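Local coordinates for protein probable porin (Pseudomonas aeruginosa, PDB 4FSO) that probably acts as an outer-membrane porin, a beta-barrel channel of the OprD family through which small solutes can pass, at residues A[58-63]-A[110-115]; A[116-121]-A[143-148]; A[301-306]-A[355-360]; A[375-380]-A[394-399]. All blocks are in the same frame, centred on the assembly; numbering follows the deposited sequence.

Contact 1 (A[58-63]-A[110-115]). With C8E ((hydroxyethyloxy)tri(ethyloxy)octane), chain J; C8E ((hydroxyethyloxy)tri(ethyloxy)octane), chain K.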
# COMPACT_ATOMS: atom_id res chain seq x y z
N GLU A 58 -15.87 -28.88 -6.69
CA GLU A 58 -16.01 -29.79 -5.56
C GLU A 58 -15.07 -30.97 -5.67
O GLU A 58 -14.62 -31.31 -6.76
CB GLU A 58 -17.45 -30.25 -5.45
CG GLU A 58 -18.39 -29.11 -5.22
CD GLU A 58 -19.80 -29.60 -5.08
OE1 GLU A 58 -20.02 -30.81 -5.34
OE2 GLU A 58 -20.68 -28.80 -4.70
N GLY A 59 -14.77 -31.58 -4.53
CA GLY A 59 -13.73 -32.59 -4.48
C GLY A 59 -12.59 -32.10 -3.62
O GLY A 59 -12.53 -30.92 -3.24
N ALA A 60 -11.68 -33.01 -3.30
CA ALA A 60 -10.66 -32.73 -2.30
C ALA A 60 -9.73 -31.63 -2.79
O ALA A 60 -9.41 -30.68 -2.06
CB ALA A 60 -9.89 -34.01 -1.97
N LEU A 61 -9.31 -31.76 -4.04
CA LEU A 61 -8.55 -30.72 -4.72
C LEU A 61 -9.55 -29.93 -5.56
O LEU A 61 -10.22 -30.48 -6.42
CB LEU A 61 -7.47 -31.35 -5.60
CG LEU A 61 -6.62 -30.44 -6.49
CD1 LEU A 61 -5.82 -29.48 -5.63
CD2 LEU A 61 -5.70 -31.25 -7.41
N GLY A 62 -9.67 -28.64 -5.27
CA GLY A 62 -10.61 -27.80 -5.98
C GLY A 62 -9.93 -26.90 -6.99
O GLY A 62 -8.73 -26.60 -6.89
N PHE A 63 -10.71 -26.46 -7.97
CA PHE A 63 -10.18 -25.58 -8.99
C PHE A 63 -11.14 -24.44 -9.16
O PHE A 63 -12.32 -24.56 -8.87
CB PHE A 63 -10.02 -26.32 -10.32
CG PHE A 63 -8.98 -27.39 -10.28
CD1 PHE A 63 -9.30 -28.68 -9.89
CD2 PHE A 63 -7.67 -27.11 -10.63
CE1 PHE A 63 -8.33 -29.68 -9.84
CE2 PHE A 63 -6.69 -28.10 -10.58
CZ PHE A 63 -7.03 -29.38 -10.19
N MET A 110 -5.77 -23.37 -7.38
CA MET A 110 -6.13 -24.66 -6.79
C MET A 110 -6.17 -24.53 -5.28
O MET A 110 -5.62 -23.59 -4.71
CB MET A 110 -5.12 -25.75 -7.11
CG MET A 110 -4.77 -25.88 -8.56
SD MET A 110 -3.09 -26.51 -8.58
CE MET A 110 -3.21 -27.63 -7.20
N ARG A 111 -6.78 -25.51 -4.64
CA ARG A 111 -6.93 -25.52 -3.20
C ARG A 111 -7.03 -26.96 -2.72
O ARG A 111 -7.68 -27.80 -3.34
CB ARG A 111 -8.16 -24.69 -2.82
CG ARG A 111 -8.64 -24.78 -1.40
CD ARG A 111 -10.17 -24.91 -1.39
NE ARG A 111 -10.63 -26.19 -1.93
CZ ARG A 111 -11.91 -26.56 -2.04
NH1 ARG A 111 -12.87 -25.72 -1.66
NH2 ARG A 111 -12.24 -27.75 -2.54
N PHE A 112 -6.32 -27.25 -1.64
CA PHE A 112 -6.50 -28.48 -0.89
C PHE A 112 -6.27 -28.14 0.57
O PHE A 112 -5.38 -27.36 0.90
CB PHE A 112 -5.50 -29.55 -1.31
CG PHE A 112 -5.55 -30.77 -0.44
CD1 PHE A 112 -4.71 -30.88 0.65
CD2 PHE A 112 -6.46 -31.77 -0.68
CE1 PHE A 112 -4.77 -31.99 1.48
CE2 PHE A 112 -6.52 -32.89 0.14
CZ PHE A 112 -5.67 -32.99 1.23
N SER A 113 -7.08 -28.74 1.44
CA SER A 113 -7.03 -28.45 2.87
C SER A 113 -7.02 -26.94 3.16
O SER A 113 -7.97 -26.24 2.83
CB SER A 113 -5.83 -29.16 3.52
OG SER A 113 -6.09 -29.46 4.89
N GLN A 114 -5.95 -26.45 3.78
CA GLN A 114 -5.84 -25.02 4.05
C GLN A 114 -4.71 -24.41 3.22
O GLN A 114 -4.04 -23.47 3.63
CB GLN A 114 -5.59 -24.76 5.54
CG GLN A 114 -6.50 -25.54 6.47
CD GLN A 114 -7.95 -25.16 6.32
OE1 GLN A 114 -8.28 -24.01 6.05
NE2 GLN A 114 -8.84 -26.14 6.47
N THR A 115 -4.51 -24.97 2.03
CA THR A 115 -3.42 -24.55 1.18
C THR A 115 -3.97 -24.18 -0.21
O THR A 115 -4.86 -24.86 -0.74
CB THR A 115 -2.38 -25.69 1.07
OG1 THR A 115 -1.83 -25.96 2.37
CG2 THR A 115 -1.26 -25.36 0.10
C1 C8E J . 7.11 -19.52 -5.74
C2 C8E J . 5.61 -19.80 -5.60
C3 C8E J . 5.22 -21.15 -6.21
C4 C8E J . 5.66 -22.36 -5.36
C5 C8E J . 5.48 -23.69 -6.09
C6 C8E J . 4.57 -24.64 -5.31
C7 C8E J . 3.62 -25.41 -6.23
C8 C8E J . 2.68 -26.21 -5.31
O9 C8E J . 1.60 -26.77 -6.04
C10 C8E J . 0.30 -26.30 -5.68
C11 C8E J . -0.39 -27.23 -4.66
O12 C8E J . -1.78 -26.93 -4.54
C13 C8E J . -2.32 -27.27 -3.27
C14 C8E J . -1.75 -28.59 -2.76
O15 C8E J . -1.37 -28.50 -1.41
C2 C8E K . -3.50 -32.29 6.14
C3 C8E K . -2.18 -31.91 5.45
C4 C8E K . -2.41 -31.63 3.96
C5 C8E K . -1.18 -31.14 3.21
C6 C8E K . -1.52 -29.83 2.48
C7 C8E K . -0.38 -29.30 1.61

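Contact 2 (A[116-121]-A[143-148]). With C8E ((hydroxyethyloxy)tri(ethyloxy)octane), chain J.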
# COMPACT_ATOMS: atom_id res chain seq x y z
N GLN A 116 -3.47 -23.10 -0.79
CA GLN A 116 -3.95 -22.66 -2.09
C GLN A 116 -2.84 -22.10 -2.98
O GLN A 116 -1.89 -21.48 -2.51
CB GLN A 116 -5.10 -21.67 -1.93
CG GLN A 116 -4.98 -20.81 -0.70
CD GLN A 116 -6.29 -20.66 0.05
OE1 GLN A 116 -6.36 -20.89 1.27
NE2 GLN A 116 -7.35 -20.27 -0.67
N PHE A 117 -2.97 -22.35 -4.28
CA PHE A 117 -1.98 -21.91 -5.25
C PHE A 117 -2.70 -21.10 -6.31
O PHE A 117 -3.86 -21.37 -6.61
CB PHE A 117 -1.26 -23.12 -5.88
CG PHE A 117 -0.30 -22.75 -6.99
CD1 PHE A 117 0.91 -22.12 -6.71
CD2 PHE A 117 -0.62 -23.01 -8.32
CE1 PHE A 117 1.78 -21.76 -7.73
CE2 PHE A 117 0.25 -22.65 -9.34
CZ PHE A 117 1.45 -22.03 -9.05
N ARG A 118 -2.04 -20.09 -6.85
CA ARG A 118 -2.62 -19.30 -7.93
C ARG A 118 -1.52 -19.04 -8.92
O ARG A 118 -0.34 -18.91 -8.55
CB ARG A 118 -3.18 -17.96 -7.42
CG ARG A 118 -4.43 -18.09 -6.59
CD ARG A 118 -4.78 -16.78 -5.89
NE ARG A 118 -5.34 -15.81 -6.81
CZ ARG A 118 -4.93 -14.54 -6.92
NH1 ARG A 118 -3.94 -14.09 -6.14
NH2 ARG A 118 -5.52 -13.74 -7.81
N TYR A 119 -1.90 -18.95 -10.19
CA TYR A 119 -0.96 -18.60 -11.24
C TYR A 119 -1.74 -17.69 -12.17
O TYR A 119 -2.88 -17.98 -12.48
CB TYR A 119 -0.46 -19.87 -11.95
CG TYR A 119 0.73 -19.66 -12.87
CD1 TYR A 119 0.88 -18.49 -13.62
CD2 TYR A 119 1.70 -20.64 -13.02
CE1 TYR A 119 1.96 -18.29 -14.46
CE2 TYR A 119 2.79 -20.46 -13.86
CZ TYR A 119 2.91 -19.28 -14.58
OH TYR A 119 3.98 -19.10 -15.42
N GLY A 120 -1.11 -16.59 -12.59
CA GLY A 120 -1.72 -15.63 -13.50
C GLY A 120 -1.68 -14.19 -13.00
O GLY A 120 -0.72 -13.76 -12.39
N ALA A 121 -2.75 -13.45 -13.28
CA ALA A 121 -2.83 -12.04 -12.95
C ALA A 121 -3.13 -11.80 -11.46
O ALA A 121 -3.85 -12.56 -10.83
CB ALA A 121 -3.86 -11.34 -13.87
N GLY A 143 2.27 -13.72 -12.04
CA GLY A 143 3.08 -14.71 -11.38
C GLY A 143 2.31 -15.74 -10.58
O GLY A 143 1.23 -16.16 -10.97
N ALA A 144 2.88 -16.14 -9.46
CA ALA A 144 2.42 -17.32 -8.75
C ALA A 144 2.37 -17.03 -7.26
O ALA A 144 3.26 -16.35 -6.70
CB ALA A 144 3.36 -18.49 -9.03
N GLN A 145 1.34 -17.54 -6.61
CA GLN A 145 1.26 -17.37 -5.19
C GLN A 145 0.75 -18.63 -4.51
O GLN A 145 -0.36 -19.10 -4.79
CB GLN A 145 0.39 -16.18 -4.84
CG GLN A 145 0.36 -15.89 -3.35
CD GLN A 145 -0.41 -14.64 -2.99
OE1 GLN A 145 -1.04 -14.01 -3.84
NE2 GLN A 145 -0.35 -14.26 -1.72
N LEU A 146 1.58 -19.15 -3.61
CA LEU A 146 1.19 -20.23 -2.72
C LEU A 146 0.98 -19.68 -1.32
O LEU A 146 1.86 -19.03 -0.76
CB LEU A 146 2.31 -21.27 -2.66
CG LEU A 146 2.12 -22.37 -1.62
CD1 LEU A 146 1.00 -23.29 -2.06
CD2 LEU A 146 3.42 -23.14 -1.39
N THR A 147 -0.20 -19.91 -0.75
CA THR A 147 -0.40 -19.69 0.68
C THR A 147 -0.83 -20.99 1.40
O THR A 147 -1.48 -21.86 0.81
CB THR A 147 -1.38 -18.53 0.99
OG1 THR A 147 -2.73 -18.98 0.89
CG2 THR A 147 -1.17 -17.39 0.04
N SER A 148 -0.45 -21.11 2.67
CA SER A 148 -0.74 -22.31 3.45
C SER A 148 -0.91 -21.99 4.92
O SER A 148 -0.09 -21.28 5.51
CB SER A 148 0.37 -23.34 3.26
OG SER A 148 0.01 -24.56 3.87
C1 C8E J . 7.11 -19.52 -5.74
C2 C8E J . 5.61 -19.80 -5.60
C3 C8E J . 5.22 -21.15 -6.21
C4 C8E J . 5.66 -22.36 -5.36
C5 C8E J . 5.48 -23.69 -6.09
C6 C8E J . 4.57 -24.64 -5.31
C7 C8E J . 3.62 -25.41 -6.23
C8 C8E J . 2.68 -26.21 -5.31
O9 C8E J . 1.60 -26.77 -6.04
C10 C8E J . 0.30 -26.30 -5.68
C11 C8E J . -0.39 -27.23 -4.66
O12 C8E J . -1.78 -26.93 -4.54
C13 C8E J . -2.32 -27.27 -3.27
C14 C8E J . -1.75 -28.59 -2.76
O15 C8E J . -1.37 -28.50 -1.41

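Contact 3 (A[301-306]-A[355-360]). With C8E ((hydroxyethyloxy)tri(ethyloxy)octane), chain E.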
# COMPACT_ATOMS: atom_id res chain seq x y z
N TYR A 301 4.05 6.85 5.44
CA TYR A 301 3.64 6.94 4.04
C TYR A 301 2.38 7.78 3.93
O TYR A 301 1.32 7.37 4.37
CB TYR A 301 3.40 5.59 3.38
CG TYR A 301 2.87 5.79 1.98
CD1 TYR A 301 3.64 6.46 1.02
CD2 TYR A 301 1.60 5.37 1.62
CE1 TYR A 301 3.16 6.67 -0.26
CE2 TYR A 301 1.11 5.57 0.33
CZ TYR A 301 1.89 6.22 -0.61
OH TYR A 301 1.41 6.42 -1.90
N LEU A 302 2.52 8.94 3.32
CA LEU A 302 1.45 9.93 3.24
C LEU A 302 0.95 10.06 1.81
O LEU A 302 1.34 9.28 0.95
CB LEU A 302 1.92 11.28 3.82
CG LEU A 302 1.34 11.47 5.22
CD1 LEU A 302 1.79 10.34 6.15
CD2 LEU A 302 1.64 12.85 5.80
N GLN A 303 0.10 11.05 1.54
CA GLN A 303 -0.54 11.17 0.23
C GLN A 303 0.48 11.44 -0.86
O GLN A 303 0.41 10.87 -1.95
CB GLN A 303 -1.60 12.26 0.26
CG GLN A 303 -2.57 12.28 -0.92
CD GLN A 303 -3.48 13.51 -0.86
OE1 GLN A 303 -4.03 13.85 0.20
NE2 GLN A 303 -3.60 14.20 -1.99
N VAL A 304 1.48 12.25 -0.52
CA VAL A 304 2.42 12.75 -1.52
C VAL A 304 3.88 12.31 -1.32
O VAL A 304 4.65 12.22 -2.27
CB VAL A 304 2.25 14.28 -1.67
CG1 VAL A 304 3.53 14.98 -2.06
CG2 VAL A 304 1.16 14.54 -2.71
N ASN A 305 4.24 12.02 -0.08
CA ASN A 305 5.64 11.82 0.27
C ASN A 305 5.76 10.66 1.24
O ASN A 305 4.85 10.42 2.03
CB ASN A 305 6.26 13.09 0.88
CG ASN A 305 7.76 12.96 1.12
OD1 ASN A 305 8.52 12.89 0.17
ND2 ASN A 305 8.19 12.92 2.39
N ASP A 306 6.87 9.94 1.16
CA ASP A 306 7.02 8.71 1.93
C ASP A 306 7.95 8.85 3.15
O ASP A 306 7.99 7.96 3.99
CB ASP A 306 7.44 7.53 1.03
CG ASP A 306 8.84 7.68 0.42
OD1 ASP A 306 9.56 8.65 0.71
OD2 ASP A 306 9.22 6.79 -0.37
N GLU A 355 4.68 17.43 5.56
CA GLU A 355 3.45 17.26 4.82
C GLU A 355 2.27 17.29 5.80
O GLU A 355 2.37 16.80 6.92
CB GLU A 355 3.46 15.96 3.99
CG GLU A 355 2.14 15.65 3.24
CD GLU A 355 2.25 14.41 2.31
OE1 GLU A 355 3.38 13.98 2.00
OE2 GLU A 355 1.20 13.86 1.91
N ARG A 356 1.18 17.91 5.37
CA ARG A 356 -0.07 17.87 6.10
C ARG A 356 -1.15 17.38 5.14
O ARG A 356 -1.21 17.79 3.98
CB ARG A 356 -0.42 19.27 6.65
CG ARG A 356 -1.54 19.32 7.70
CD ARG A 356 -2.93 19.29 7.08
N ASP A 357 -2.00 16.48 5.62
CA ASP A 357 -3.07 15.92 4.81
C ASP A 357 -4.39 16.17 5.53
O ASP A 357 -4.46 16.10 6.76
CB ASP A 357 -2.91 14.41 4.58
CG ASP A 357 -1.72 14.05 3.70
OD1 ASP A 357 -1.35 14.84 2.80
OD2 ASP A 357 -1.16 12.96 3.89
N ILE A 358 -5.42 16.45 4.74
CA ILE A 358 -6.79 16.56 5.23
C ILE A 358 -7.68 15.65 4.39
O ILE A 358 -7.58 15.63 3.16
CB ILE A 358 -7.26 18.04 5.16
CG1 ILE A 358 -6.61 18.86 6.27
CG2 ILE A 358 -8.78 18.15 5.28
CD1 ILE A 358 -6.31 20.31 5.89
N GLU A 359 -8.53 14.87 5.04
CA GLU A 359 -9.46 14.01 4.30
C GLU A 359 -10.90 14.09 4.75
O GLU A 359 -11.21 14.20 5.94
CB GLU A 359 -9.02 12.56 4.32
CG GLU A 359 -7.91 12.26 3.34
CD GLU A 359 -7.73 10.79 3.12
OE1 GLU A 359 -8.54 10.01 3.67
OE2 GLU A 359 -6.78 10.41 2.41
N LEU A 360 -11.78 13.99 3.76
CA LEU A 360 -13.20 13.89 3.97
C LEU A 360 -13.75 12.72 3.15
O LEU A 360 -13.46 12.57 1.95
CB LEU A 360 -13.86 15.18 3.51
CG LEU A 360 -14.93 15.65 4.46
CD1 LEU A 360 -14.27 15.95 5.78
CD2 LEU A 360 -15.62 16.88 3.87
C1 C8E E . -2.94 27.03 5.82
C2 C8E E . -3.99 26.30 6.65
C3 C8E E . -4.68 25.21 5.84
C4 C8E E . -5.80 24.49 6.59
C5 C8E E . -6.13 25.08 7.96
C6 C8E E . -6.79 24.02 8.84
C7 C8E E . -6.33 24.12 10.29
C8 C8E E . -7.01 23.08 11.16
O9 C8E E . -6.92 21.85 10.51
C10 C8E E . -5.73 21.19 10.92
C11 C8E E . -4.94 20.67 9.73
O12 C8E E . -4.57 21.70 8.84
C13 C8E E . -3.19 22.05 8.90
C14 C8E E . -2.88 23.17 7.88
O15 C8E E . -1.92 22.81 6.89
C16 C8E E . -1.02 23.83 6.54
C17 C8E E . -0.49 24.50 7.81
O18 C8E E . 0.26 23.57 8.57
C19 C8E E . -0.14 23.55 9.95
C20 C8E E . 0.32 22.33 10.72
O21 C8E E . -0.70 22.02 11.67
O HOH W 1 -4.38 12.33 2.09

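Contact 4 (A[375-380]-A[394-399])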
# COMPACT_ATOMS: atom_id res chain seq x y z
N ARG A 375 -15.08 11.03 -1.68
CA ARG A 375 -13.86 11.14 -0.93
C ARG A 375 -13.05 12.35 -1.36
O ARG A 375 -12.75 12.52 -2.55
CB ARG A 375 -13.05 9.88 -1.11
CG ARG A 375 -12.22 9.51 0.09
CD ARG A 375 -11.16 8.53 -0.31
NE ARG A 375 -10.20 8.31 0.77
CZ ARG A 375 -9.03 7.73 0.60
NH1 ARG A 375 -8.65 7.32 -0.60
NH2 ARG A 375 -8.23 7.57 1.64
N LEU A 376 -12.67 13.16 -0.38
CA LEU A 376 -11.84 14.32 -0.64
C LEU A 376 -10.47 14.21 0.01
O LEU A 376 -10.39 14.08 1.22
CB LEU A 376 -12.55 15.57 -0.15
CG LEU A 376 -11.74 16.85 -0.25
CD1 LEU A 376 -11.19 16.98 -1.63
CD2 LEU A 376 -12.61 18.05 0.09
N ARG A 377 -9.41 14.29 -0.79
CA ARG A 377 -8.03 14.16 -0.26
C ARG A 377 -7.10 15.34 -0.57
O ARG A 377 -6.74 15.58 -1.73
CB ARG A 377 -7.38 12.87 -0.76
CG ARG A 377 -8.22 11.64 -0.54
CD ARG A 377 -7.46 10.42 -0.96
NE ARG A 377 -6.31 10.18 -0.10
CZ ARG A 377 -5.18 9.61 -0.51
NH1 ARG A 377 -5.06 9.22 -1.77
NH2 ARG A 377 -4.18 9.44 0.34
N ASN A 378 -6.68 16.05 0.47
CA ASN A 378 -5.88 17.25 0.28
C ASN A 378 -4.48 17.12 0.84
O ASN A 378 -4.27 16.76 2.00
CB ASN A 378 -6.61 18.45 0.92
CG ASN A 378 -5.84 19.75 0.78
OD1 ASN A 378 -5.67 20.27 -0.32
ND2 ASN A 378 -5.38 20.28 1.91
N ALA A 379 -3.49 17.43 0.02
CA ALA A 379 -2.12 17.37 0.51
C ALA A 379 -1.36 18.68 0.31
O ALA A 379 -1.43 19.31 -0.75
CB ALA A 379 -1.34 16.19 -0.13
N THR A 380 -0.62 19.06 1.33
CA THR A 380 0.28 20.19 1.27
C THR A 380 1.65 19.68 1.68
O THR A 380 1.82 19.13 2.77
CB THR A 380 -0.18 21.30 2.24
OG1 THR A 380 -1.41 21.83 1.75
CG2 THR A 380 0.85 22.42 2.36
N GLU A 394 -2.06 19.39 -3.45
CA GLU A 394 -2.79 18.41 -4.23
C GLU A 394 -4.21 18.21 -3.68
O GLU A 394 -4.42 18.18 -2.46
CB GLU A 394 -2.02 17.09 -4.28
CG GLU A 394 -2.73 15.98 -5.00
CD GLU A 394 -1.90 14.72 -5.05
OE1 GLU A 394 -0.78 14.79 -5.59
OE2 GLU A 394 -2.37 13.66 -4.55
N VAL A 395 -5.16 18.13 -4.60
CA VAL A 395 -6.55 17.80 -4.28
C VAL A 395 -7.00 16.61 -5.12
O VAL A 395 -6.97 16.67 -6.35
CB VAL A 395 -7.53 18.99 -4.57
CG1 VAL A 395 -8.97 18.50 -4.50
CG2 VAL A 395 -7.34 20.12 -3.59
N ARG A 396 -7.39 15.53 -4.45
CA ARG A 396 -8.03 14.40 -5.12
C ARG A 396 -9.49 14.32 -4.69
O ARG A 396 -9.79 14.24 -3.50
CB ARG A 396 -7.35 13.06 -4.79
CG ARG A 396 -5.91 12.94 -5.27
CD ARG A 396 -5.38 11.53 -5.05
NE ARG A 396 -3.98 11.40 -5.42
CZ ARG A 396 -3.20 10.40 -5.03
NH1 ARG A 396 -3.69 9.43 -4.26
NH2 ARG A 396 -1.93 10.35 -5.40
N LEU A 397 -10.39 14.37 -5.67
CA LEU A 397 -11.80 14.13 -5.45
C LEU A 397 -12.14 12.76 -5.99
O LEU A 397 -11.92 12.48 -7.17
CB LEU A 397 -12.63 15.16 -6.19
CG LEU A 397 -12.51 16.57 -5.64
CD1 LEU A 397 -13.10 17.57 -6.61
CD2 LEU A 397 -13.23 16.61 -4.31
N ILE A 398 -12.67 11.88 -5.15
CA ILE A 398 -12.97 10.55 -5.67
C ILE A 398 -14.40 10.07 -5.40
O ILE A 398 -14.85 10.00 -4.25
CB ILE A 398 -11.97 9.48 -5.16
CG1 ILE A 398 -10.52 9.95 -5.33
CG2 ILE A 398 -12.21 8.14 -5.87
CD1 ILE A 398 -9.91 10.54 -4.08
N ALA A 399 -15.10 9.75 -6.48
CA ALA A 399 -16.41 9.11 -6.38
C ALA A 399 -16.31 7.66 -6.86
O ALA A 399 -15.82 7.36 -7.95
CB ALA A 399 -17.49 9.90 -7.15

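Contact 1 (A[58-63]-A[110-115])
Leu61 and Met110 meet because the Leu61 CG stands anti to its backbone N (chi1 175°), while the Met110 chain bends back at its last torsion (chi3 38°). The two side chains cross, and Leu61 CD1 lies 3.6 Å from Met110 CE. On the same face, Phe63 lies alongside Met110 and points the same way; its CE2 is 3.6 Å from Met110 CG, approached obliquely to the ring. Phe112 continues this apolar row, its CE2 4.1 Å from Ala60 CB. The ether chain of one detergent lies by Met110 CE and Thr115 CG2; an alkyl fragment of another reaches the edge of the Phe112 ring in its plane, with its C4 3.4 Å from Phe112 CE1.

Arg111 leaves from the other face and folds back over the neighbouring strand, bent at chi2 and chi3. The edge of its guanidinium turns to the carbonyl of Gly59, with NH2 3.3 Å from Gly59 O. Gly62 CA approaches the group obliquely, and the absence of a side chain there lets the guanidinium lie so close.

Between the faces, Gly62 and Arg111 form an antiparallel hydrogen-bonded pair. The bond from Gly62 N to Arg111 O is 2.9 Å long and nearly straight, whereas the return bond is more bent, at 138°. Beyond Phe112 the chain reverses through Ser113 and Gln114, and Glu150 accepts bonds from Ser113 OG and Thr115 OG1. Strand 62-72 beside strand 101-112, which turns back into 115-119 through a two-residue hairpin, is characteristic of the short-turn, probably periplasmic, rim of a porin barrel.

Contact 2 (A[116-121]-A[143-148])
Arg118 and Gln145 run side by side from paired strands, pointing the same way, with their guanidinium and amide planes 58° apart. Gln145 OE1 comes to the guanidinium edge, in its plane, 3.7 Å from Arg118 NH1, a loose polar approach and not counted as a bond. Arg118 NE has a long, weak ion pair with Asp66. Next along this face, Gln116 and Thr147 cross at an angle, and the aliphatic part of the glutamine does the touching: its CG is 3.3 Å from Thr147 OG1.

The other face is apolar. With CG anti to the backbone N (chi1 175°), the Phe117 ring slants diagonally over the neighbouring strand, and its CE1 lies 3.9 Å from Ala144 CB. Leu146, the direct partner of Phe117, turns its CD1 back over the Gln116 carbonyl. A detergent molecule runs along this side, its C10 3.5 Å from Phe117 CB and its C3 at the ring edge. Polar side chains on one face and a detergent-wetted apolar surface on the other mark a strand pair of a transmembrane beta-barrel wall, the strand axes 4.7 Å apart and nearly exactly antiparallel.

Six backbone hydrogen bonds hold the pair in register, two each at Gln116 with Thr147, Arg118 with Gln145, and Gly120 with Gly143. At this last pair both strands turn a corner. Gly120 N donates to Gly143 O over 2.9 Å, and Gly143 N returns a bond to Gly120 O.

Contact 3 (A[301-306]-A[355-360])
The carboxylates of Glu355 and Asp357 are met on their syn sides by backbone N-H groups of 301-306, each somewhat out of plane. Val304 N bonds to Glu355 OE2 at 2.9 Å, tilted 20° from the carboxylate. Gln303 N bonds to Asp357 OD2 over a longer 3.3 Å and with a tilt of 28°. The same Gln303 N lies 3.0 Å from Glu355 OE2, and Asn305 N stands 3.0 Å from Glu355 OE1. The Gln303 amide and the Asp357 carboxylate are only 26° from parallel, although their side chains cross.

Glu355 reaches the loop because its chain is extended throughout. Leu302 slides past it in the opposite direction, its CB 3.5 Å from Glu355 CD, and its CG lies by Asp357 OD2. Gln303 stretches on along the wall: its NE2 bonds to Glu394 OE2, and a water molecule joins its OE1 to Glu359 OE2. On the other side of the strand, Arg356 and Ile358 touch a detergent molecule, which places the loop on the inner side of the barrel wall.

The two carboxylates are neighbours, though the exact gap between their oxygens is doubtful. Arg336 NE would offset part of their charge through a salt bridge to Asp357 OD2. Main-chain N-H groups thus bond an inward-folded loop to strand 350-363 through two buried acids. Such neighbours might raise each other's proton affinity, but the N-H donors and Arg336 would counter that shift.

Contact 4 (A[375-380]-A[394-399])
Arg377 and Arg396 lie side by side on the inner face of the strand pair, pointing the same way, with guanidinium planes turned 69° apart. The Arg396 NH1 comes to the edge of the Arg377 group, 2.8 Å from Arg377 NH1; two donors of like charge cannot bond, and at this resolution the exact gap carries little weight. The chains are fixed from outside this pair: Arg396 NE forms a salt bridge with Glu394 OE2 at 2.9 Å, while Glu359 binds Arg377 NE and, through its second oxygen, Arg375 NH2. Arg377 CD also lies over one face of the Arg375 guanidinium, toward its rim. Ile398 crosses Arg377 at an angle, its CD1 4.0 Å from Arg377 CD.

Six main-chain bonds join Arg375 with Ile398, Arg377 with Arg396 and Ala379 with Glu394; the one from Arg396 N to Arg377 O is 2.8 Å long. They make this a regular antiparallel pair of the barrel wall, its strand axes 4.7 Å apart. Basic side chains on the inner face are consistent with the arginine-lined channels known in the OprD family. The tightly packed part is the buried Ala379 and Glu394 end, covered by the loop folded inside, whose Gln303 and Val304 pack on Ala379.

The detergent-side face is more open, with Leu397 exposed. Here Leu376, its CG anti to the backbone N (chi1 175°), brings CD1 alongside Leu397 CD2. The same methyl stands 3.9 Å from Val395 CG1, and a bound detergent lies about 6 Å from the Asn378 side chain.

Overall arrangement
Along the chain the four contacts come in series, 1 and 2 in the first half and 3 and 4 near the end. Contacts 1 and 2 are neighbours, centres 13 Å apart: strands 101-112 and 115-119 follow each other and pair, Met110 bonds to Phe117, and one detergent molecule touches both. Contacts 3 and 4 have centres 10 Å apart and are joined by the adjacent strands 350-363 and 373-383. The two groups lie on opposite sides of the chain's centre, with contacts 1 and 4 about 43 Å apart between centres. Neighbouring antiparallel strands thus build two opposite parts of the barrel wall, and the loop of contact 3 folds inside it.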